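Local coordinates for protein 4-hydroxybutyrate CoA-transferase (Porphyromonas gingivalis, PDB 3EH7) that probably transfers coenzyme A between carboxylic acids such as acetate and 4-hydroxybutyrate, at residues N27-L33 and V57-H61; S34-G38 and T272-G276; I120-V125 and A148-H153. The contacts are given in a common frame with arbitrary orientation. Where two conformers were deposited one is given. Numbering follows the deposited sequence.

Contact 1: residues N27-L33 and V57-H61; sequences NGERVAL and VEIYH
Strands 30-33 and 58-60 run parallel, their short axes 4.6 Å apart at closest and inclined by 32°, with Arg-30 opposite Glu-58, Val-31 opposite Ile-59 and Ala-32 opposite Tyr-60. Backbone hydrogen bonds run from Glu-58 N to Glu-29 O (2.9 Å), Val-31 N to Glu-58 O (2.8 Å) and Tyr-60 N to Val-31 O (2.8 Å). Arg-30, extended (t, t) before chi3 turns to m, and Glu-58 (t, t) rise from one face and form a salt bridge, NH2 to OE2 at 2.9 Å; a water also links Arg-30 NE to Glu-58 OE2. Tyr-60 CB packs 3.7 Å from Arg-30 CD. On the other face, Val-31 CG2 meets Val-57 CG1 (3.6 Å), while Ile-59 (m, m) brings CD1 to 3.8 Å from Val-31 CB. This is the sheet pairing of a beta-alpha-beta crossover: helix 41-49 connects the strands and covers Leu-33 and Ile-59, strand 122-127 flanks 30-33, and Arg-30 NH1 hydrogen-bonds to His-119 O.

Contact 2: residues S34-G38 and T272-G276; sequences SHAAG and TFLMG
Residues 34-38 form a loop whose core is a type II' beta turn: Ala-36 has phi/psi 52/-118, Ala-37 has -71/-18, and Gly-38 N hydrogen-bonds to His-35 O at 3.1 Å. Facing it, residues 273-276 are extended, with a weakly bonded strand at about 273-274. The CA atoms of Ala-37 and Met-275 are 5.6 Å apart, those of His-35 and Phe-273 7.7 Å, and no direct hydrogen bond joins the segments.

Aromatic contact comes first. His-35 (chi1 t) turns its ring edge onto a face of Phe-273 (chi1 p), a T-shaped pair with centroids 4.5 Å apart, planes at 74° and His-35 CD2 3.7 Å from Phe-273 CG. Apolar contacts extend it: Ala-36 CB sits 3.8 Å from Phe-273 CE2, and Ala-37 CB lies 3.8 Å from CG of Met-275, a selenomethionine with chi1 and chi2 both t. The polar link is a water that lies 2.7 Å from Leu-274 O, and this water accepts a weak hydrogen bond from Ala-37 N (3.1 Å).

The buried interface joins the loop between strand 30-33 and helix 41-49 of the parallel sheet to the chain following strand 269-271 of the mixed sheet. Strand 243-244 pairs with 273-274, Tyr-281 of helix 278-284 touches Ala-37 and Met-275, and His-35 NE2 hydrogen-bonds with Ser-336 OG.

Contact 3: residues I120-V125 and A148-H153; sequences IDVAIV and AAESAH
Helix 145-151 leans on strand 122-127 through a run of small side chains, and the chain then turns back into the sheet as strand 154-160. Strand residues 122-125 are extended, with Ala-123 and Val-125 directed toward the helix and Val-122 and Ile-124 away from it; Asp-121, at phi/psi -82/-34, breaks the extended path just before.

Ala-148, still helical, places CB 3.9 Å from CD1 of Ile-120 (m, t) and 4.3 Å from Ala-123 CB. Ala-149 follows, its CA 3.8 Å from Ala-123 CB and its CB 4.1 Å from CG2 of Val-125 (chi1 m); the CA atoms of Ala-123 and Ala-149 are 5.3 Å apart. Past Glu-150 and Ser-151, Ala-152 N still makes a helical hydrogen bond to Ala-148 O (2.9 Å). Ala-152, now extended (-70/147), points its CB back at the strand, 3.8 Å from both Ala-123 CB and Ile-120 CG2, while its CA makes a CH...O contact with Ile-120 O at 3.5 Å. His-153 closes the segment with CB 3.3 Å from Asp-121 O, the imidazole leading away.

Strand, helix and the adjacent parallel strand 154-160, to which Asp-121 and Ala-123 hydrogen-bond through Leu-154, make a beta-alpha-beta crossover of the Rossmann-like sheet. Without a clear hydrogen bond between the segments, the contact rests mainly on van der Waals packing, and methyl-sized alanines let helix and strand backbones approach closely.

Overall arrangement
Contacts 1 and 3 belong to one parallel six-stranded sheet, their centres about 10 Å apart; strand 30-33 pairs with 58-60 on one edge and 122-127 on the other, where Ala-32 N probably hydrogen-bonds to Val-122 O (2.8 Å) and Ala-32 O probably accepts one from Ile-124 N (2.9 Å). Helices 41-49 and 145-151 cover opposite faces. Contact 1 closes before contact 3 begins, whereas contact 2 spans contact 3 in sequence, starting directly after residue 33 and returning more than 230 residues later. Its centre lies about 19 Å from contact 1 and 17 Å from contact 3, nearer the centre of the chain, so the sheet's loop 34-38 ties this part of the fold to the mixed-sheet part.

Contact 1: residues N27-L33 and V57-H61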
loop_
_atom_site.group_PDB
_atom_site.type_symbol
_atom_site.label_atom_id
_atom_site.label_comp_id
_atom_site.label_asym_id
_atom_site.label_seq_id
_atom_site.Cartn_x
_atom_site.Cartn_y
_atom_site.Cartn_z
ATOM N N ASN A 27 25.262 27.265 1.478
ATOM C CA ASN A 27 25.775 25.922 1.752
ATOM C C ASN A 27 24.886 25.182 2.733
ATOM O O ASN A 27 24.321 25.778 3.639
ATOM C CB ASN A 27 27.223 25.942 2.264
ATOM C CG ASN A 27 28.212 25.384 1.238
ATOM O OD1 ASN A 27 28.142 24.193 0.843
ATOM N ND2 ASN A 27 29.122 26.238 0.785
ATOM N N GLY A 28 24.744 23.883 2.519
ATOM C CA GLY A 28 23.906 23.059 3.372
ATOM C C GLY A 28 22.414 23.102 3.078
ATOM O O GLY A 28 21.653 22.455 3.782
ATOM N N GLU A 29 21.984 23.876 2.073
ATOM C CA GLU A 29 20.558 24.002 1.749
ATOM C C GLU A 29 20.116 22.867 0.828
ATOM O O GLU A 29 20.941 22.236 0.160
ATOM C CB GLU A 29 20.249 25.376 1.137
ATOM C CG GLU A 29 20.185 26.517 2.193
ATOM C CD GLU A 29 19.809 27.856 1.602
ATOM O OE1 GLU A 29 19.909 28.013 0.357
ATOM O OE2 GLU A 29 19.418 28.771 2.375
ATOM N N ARG A 30 18.831 22.550 0.848
ATOM C CA ARG A 30 18.269 21.605 -0.108
ATOM C C ARG A 30 17.559 22.380 -1.218
ATOM O O ARG A 30 16.724 23.244 -0.951
ATOM C CB ARG A 30 17.304 20.633 0.547
ATOM C CG ARG A 30 16.924 19.510 -0.385
ATOM C CD ARG A 30 15.816 18.623 0.134
ATOM N NE ARG A 30 16.306 17.498 0.926
ATOM C CZ ARG A 30 16.437 17.514 2.246
ATOM N NH1 ARG A 30 16.147 18.614 2.945
ATOM N NH2 ARG A 30 16.886 16.441 2.876
ATOM N N VAL A 31 17.903 22.060 -2.459
ATOM C CA VAL A 31 17.400 22.777 -3.628
ATOM C C VAL A 31 16.590 21.793 -4.431
ATOM O O VAL A 31 17.106 20.741 -4.780
ATOM C CB VAL A 31 18.566 23.273 -4.502
ATOM C CG1 VAL A 31 18.050 24.061 -5.692
ATOM C CG2 VAL A 31 19.531 24.090 -3.680
ATOM N N ALA A 32 15.319 22.116 -4.684
ATOM C CA ALA A 32 14.450 21.293 -5.518
ATOM C C ALA A 32 14.431 21.900 -6.919
ATOM O O ALA A 32 14.454 23.121 -7.063
ATOM C CB ALA A 32 13.058 21.248 -4.943
ATOM N N LEU A 33 14.433 21.053 -7.940
ATOM C CA LEU A 33 14.425 21.501 -9.336
ATOM C C LEU A 33 13.199 20.973 -9.975
ATOM O O LEU A 33 12.768 19.898 -9.613
ATOM C CB LEU A 33 15.613 20.928 -10.113
ATOM C CG LEU A 33 17.034 21.275 -9.665
ATOM C CD1 LEU A 33 18.013 20.616 -10.608
ATOM C CD2 LEU A 33 17.238 22.763 -9.641
ATOM N N VAL A 57 25.470 21.623 -0.387
ATOM C CA VAL A 57 24.162 21.746 -1.068
ATOM C C VAL A 57 23.609 20.409 -1.579
ATOM O O VAL A 57 24.287 19.659 -2.270
ATOM C CB VAL A 57 24.208 22.726 -2.259
ATOM C CG1 VAL A 57 22.831 22.909 -2.845
ATOM C CG2 VAL A 57 24.765 24.050 -1.819
ATOM N N GLU A 58 22.345 20.149 -1.263
ATOM C CA GLU A 58 21.686 18.896 -1.599
ATOM C C GLU A 58 20.636 19.129 -2.670
ATOM O O GLU A 58 19.730 19.927 -2.460
ATOM C CB GLU A 58 21.020 18.378 -0.336
ATOM C CG GLU A 58 20.382 17.023 -0.452
ATOM C CD GLU A 58 20.077 16.410 0.916
ATOM O OE1 GLU A 58 20.875 16.591 1.867
ATOM O OE2 GLU A 58 19.042 15.736 1.029
ATOM N N ILE A 59 20.752 18.473 -3.820
ATOM C CA ILE A 59 19.756 18.648 -4.869
ATOM C C ILE A 59 18.701 17.600 -4.658
ATOM O O ILE A 59 19.016 16.418 -4.616
ATOM C CB ILE A 59 20.326 18.516 -6.288
ATOM C CG1 ILE A 59 21.387 19.595 -6.571
ATOM C CG2 ILE A 59 19.231 18.642 -7.300
ATOM C CD1 ILE A 59 20.904 21.003 -6.492
ATOM N N TYR A 60 17.452 18.021 -4.493
ATOM C CA TYR A 60 16.357 17.060 -4.402
ATOM C C TYR A 60 15.779 16.890 -5.784
ATOM O O TYR A 60 15.331 17.860 -6.378
ATOM C CB TYR A 60 15.273 17.506 -3.402
ATOM C CG TYR A 60 14.154 16.500 -3.297
ATOM C CD1 TYR A 60 14.294 15.361 -2.531
ATOM C CD2 TYR A 60 12.992 16.658 -4.022
ATOM C CE1 TYR A 60 13.286 14.415 -2.468
ATOM C CE2 TYR A 60 11.994 15.725 -3.974
ATOM C CZ TYR A 60 12.142 14.612 -3.185
ATOM O OH TYR A 60 11.133 13.689 -3.139
ATOM N N HIS A 61 15.783 15.652 -6.285
ATOM C CA HIS A 61 15.273 15.322 -7.614
ATOM C C HIS A 61 14.729 13.889 -7.599
ATOM O O HIS A 61 14.909 13.158 -6.628
ATOM C CB HIS A 61 16.383 15.435 -8.650
ATOM C CG HIS A 61 17.469 14.421 -8.462
ATOM N ND1 HIS A 61 17.313 13.099 -8.821
ATOM C CD2 HIS A 61 18.697 14.520 -7.906
ATOM C CE1 HIS A 61 18.405 12.428 -8.504
ATOM N NE2 HIS A 61 19.257 13.267 -7.941
HETATM O O HOH W 1 17.659 15.672 -1.047
#

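Contact 2: residues S34-G38 and T272-G276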
loop_
_atom_site.group_PDB
_atom_site.type_symbol
_atom_site.label_atom_id
_atom_site.label_comp_id
_atom_site.label_asym_id
_atom_site.label_seq_id
_atom_site.Cartn_x
_atom_site.Cartn_y
_atom_site.Cartn_z
ATOM N N SER A 34 12.660 21.701 -10.950
ATOM C CA SER A 34 11.601 21.141 -11.790
ATOM C C SER A 34 11.990 19.765 -12.304
ATOM O O SER A 34 13.135 19.532 -12.700
ATOM C CB SER A 34 11.271 22.039 -12.995
ATOM O OG SER A 34 10.613 23.226 -12.644
ATOM N N HIS A 35 11.019 18.864 -12.294
ATOM C CA HIS A 35 11.217 17.460 -12.621
ATOM C C HIS A 35 11.432 17.208 -14.111
ATOM O O HIS A 35 10.869 17.894 -14.954
ATOM C CB HIS A 35 9.992 16.651 -12.145
ATOM C CG HIS A 35 10.124 15.176 -12.331
ATOM N ND1 HIS A 35 11.258 14.486 -11.962
ATOM C CD2 HIS A 35 9.248 14.248 -12.788
ATOM C CE1 HIS A 35 11.090 13.198 -12.219
ATOM N NE2 HIS A 35 9.884 13.027 -12.736
ATOM N N ALA A 36 12.250 16.193 -14.407
ATOM C CA ALA A 36 12.358 15.578 -15.737
ATOM C C ALA A 36 12.603 16.590 -16.862
ATOM O O ALA A 36 13.654 17.255 -16.877
ATOM C CB ALA A 36 11.123 14.640 -16.028
ATOM N N ALA A 37 11.681 16.692 -17.813
ATOM C CA ALA A 37 11.939 17.467 -19.045
ATOM C C ALA A 37 11.985 18.965 -18.781
ATOM O O ALA A 37 12.538 19.721 -19.595
ATOM C CB ALA A 37 10.898 17.159 -20.135
ATOM N N GLY A 38 11.439 19.379 -17.641
ATOM C CA GLY A 38 11.385 20.781 -17.284
ATOM C C GLY A 38 12.507 21.223 -16.392
ATOM O O GLY A 38 12.414 22.241 -15.762
ATOM N N THR A 272 0.625 14.474 -14.321
ATOM C CA THR A 272 1.333 15.347 -13.383
ATOM C C THR A 272 2.623 15.893 -13.962
ATOM O O THR A 272 3.052 16.961 -13.557
ATOM C CB THR A 272 1.510 14.684 -11.985
ATOM O OG1 THR A 272 1.785 15.688 -11.002
ATOM C CG2 THR A 272 2.593 13.588 -11.952
ATOM N N PHE A 273 3.213 15.207 -14.951
ATOM C CA PHE A 273 4.336 15.734 -15.740
ATOM C C PHE A 273 4.306 15.124 -17.150
ATOM O O PHE A 273 3.574 14.148 -17.424
ATOM C CB PHE A 273 5.704 15.574 -15.019
ATOM C CG PHE A 273 6.334 14.188 -15.108
ATOM C CD1 PHE A 273 5.967 13.176 -14.213
ATOM C CD2 PHE A 273 7.303 13.906 -16.058
ATOM C CE1 PHE A 273 6.537 11.892 -14.262
ATOM C CE2 PHE A 273 7.891 12.599 -16.145
ATOM C CZ PHE A 273 7.516 11.602 -15.234
ATOM N N LEU A 274 5.055 15.751 -18.058
ATOM C CA LEU A 274 5.059 15.349 -19.482
ATOM C C LEU A 274 6.470 15.368 -20.009
ATOM O O LEU A 274 7.290 16.176 -19.566
ATOM C CB LEU A 274 4.240 16.319 -20.323
ATOM C CG LEU A 274 2.778 16.456 -19.944
ATOM C CD1 LEU A 274 2.145 17.627 -20.663
ATOM C CD2 LEU A 274 2.016 15.135 -20.204
HETATM N N MSE A 275 6.752 14.455 -20.936
HETATM C CA MSE A 275 8.023 14.438 -21.657
HETATM C C MSE A 275 7.862 13.720 -22.995
HETATM O O MSE A 275 7.173 12.703 -23.075
HETATM C CB MSE A 275 9.098 13.745 -20.819
HETATM C CG MSE A 275 10.437 13.650 -21.521
HETATM SE SE MSE A 275 11.894 13.283 -20.310
HETATM C CE MSE A 275 10.884 12.973 -18.696
ATOM N N GLY A 276 8.491 14.251 -24.036
ATOM C CA GLY A 276 8.392 13.645 -25.358
ATOM C C GLY A 276 9.121 14.484 -26.364
ATOM O O GLY A 276 10.058 15.180 -26.012
HETATM O O HOH W 2 8.642 17.009 -17.379
#

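Contact 3: residues I120-V125 and A148-H153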
loop_
_atom_site.group_PDB
_atom_site.type_symbol
_atom_site.label_atom_id
_atom_site.label_comp_id
_atom_site.label_asym_id
_atom_site.label_seq_id
_atom_site.Cartn_x
_atom_site.Cartn_y
_atom_site.Cartn_z
ATOM N N ILE A 120 12.577 22.089 1.896
ATOM C CA ILE A 120 13.188 22.610 0.694
ATOM C C ILE A 120 13.506 24.086 0.919
ATOM O O ILE A 120 12.605 24.903 1.124
ATOM C CB ILE A 120 12.252 22.438 -0.506
ATOM C CG1 ILE A 120 12.235 20.972 -0.922
ATOM C CG2 ILE A 120 12.687 23.340 -1.656
ATOM C CD1 ILE A 120 11.031 20.613 -1.693
ATOM N N ASP A 121 14.783 24.437 0.863
ATOM C CA ASP A 121 15.151 25.798 1.087
ATOM C C ASP A 121 14.972 26.641 -0.176
ATOM O O ASP A 121 14.653 27.830 -0.086
ATOM C CB ASP A 121 16.600 25.863 1.548
ATOM C CG ASP A 121 16.834 25.127 2.868
ATOM O OD1 ASP A 121 16.598 25.726 3.931
ATOM O OD2 ASP A 121 17.249 23.957 2.833
ATOM N N VAL A 122 15.216 26.033 -1.337
ATOM C CA VAL A 122 15.220 26.723 -2.616
ATOM C C VAL A 122 14.507 25.866 -3.662
ATOM O O VAL A 122 14.753 24.663 -3.749
ATOM C CB VAL A 122 16.640 27.020 -3.073
ATOM C CG1 VAL A 122 16.640 27.753 -4.414
ATOM C CG2 VAL A 122 17.341 27.861 -2.042
ATOM N N ALA A 123 13.591 26.479 -4.409
ATOM C CA ALA A 123 12.925 25.831 -5.535
ATOM C C ALA A 123 13.373 26.574 -6.778
ATOM O O ALA A 123 13.195 27.796 -6.874
ATOM C CB ALA A 123 11.399 25.911 -5.403
ATOM N N ILE A 124 13.991 25.860 -7.712
ATOM C CA ILE A 124 14.297 26.442 -9.014
ATOM C C ILE A 124 13.335 25.768 -9.987
ATOM O O ILE A 124 13.501 24.588 -10.315
ATOM C CB ILE A 124 15.754 26.257 -9.444
ATOM C CG1 ILE A 124 16.717 26.627 -8.328
ATOM C CG2 ILE A 124 16.072 27.173 -10.613
ATOM C CD1 ILE A 124 18.194 26.504 -8.726
ATOM N N VAL A 125 12.321 26.517 -10.419
ATOM C CA VAL A 125 11.337 25.972 -11.316
ATOM C C VAL A 125 11.354 26.658 -12.684
ATOM O O VAL A 125 11.427 27.880 -12.774
ATOM C CB VAL A 125 9.921 25.966 -10.678
ATOM C CG1 VAL A 125 9.907 24.973 -9.511
ATOM C CG2 VAL A 125 9.460 27.372 -10.260
ATOM N N ALA A 148 6.756 22.422 -4.461
ATOM C CA ALA A 148 8.030 22.954 -3.964
ATOM C C ALA A 148 8.068 24.482 -4.068
ATOM O O ALA A 148 8.433 25.165 -3.110
ATOM C CB ALA A 148 9.219 22.326 -4.700
ATOM N N ALA A 149 7.698 25.011 -5.222
ATOM C CA ALA A 149 7.667 26.454 -5.439
ATOM C C ALA A 149 6.712 27.131 -4.444
ATOM O O ALA A 149 6.953 28.249 -4.023
ATOM C CB ALA A 149 7.255 26.788 -6.859
ATOM N N GLU A 150 5.640 26.455 -4.059
ATOM C CA GLU A 150 4.676 27.086 -3.182
ATOM C C GLU A 150 5.099 27.051 -1.740
ATOM O O GLU A 150 4.492 27.713 -0.928
ATOM C CB GLU A 150 3.304 26.421 -3.319
ATOM C CG GLU A 150 2.655 26.681 -4.670
ATOM C CD GLU A 150 1.463 25.780 -4.936
ATOM O OE1 GLU A 150 1.290 24.726 -4.241
ATOM O OE2 GLU A 150 0.717 26.117 -5.864
ATOM N N SER A 151 6.105 26.240 -1.415
ATOM C CA SER A 151 6.573 26.119 -0.053
ATOM C C SER A 151 7.983 26.631 0.243
ATOM O O SER A 151 8.279 26.888 1.384
ATOM C CB SER A 151 6.492 24.658 0.389
ATOM O OG SER A 151 5.172 24.372 0.779
ATOM N N ALA A 152 8.853 26.737 -0.753
ATOM C CA ALA A 152 10.275 27.022 -0.500
ATOM C C ALA A 152 10.480 28.436 -0.013
ATOM O O ALA A 152 9.804 29.360 -0.441
ATOM C CB ALA A 152 11.112 26.781 -1.731
ATOM N N HIS A 153 11.482 28.578 0.846
ATOM C CA HIS A 153 11.909 29.851 1.419
ATOM C C HIS A 153 12.296 30.832 0.310
ATOM O O HIS A 153 12.003 32.040 0.383
ATOM C CB HIS A 153 13.120 29.554 2.308
ATOM C CG HIS A 153 13.263 30.457 3.488
ATOM N ND1 HIS A 153 12.349 30.484 4.522
ATOM C CD2 HIS A 153 14.250 31.321 3.836
ATOM C CE1 HIS A 153 12.744 31.356 5.437
ATOM N NE2 HIS A 153 13.893 31.881 5.043
#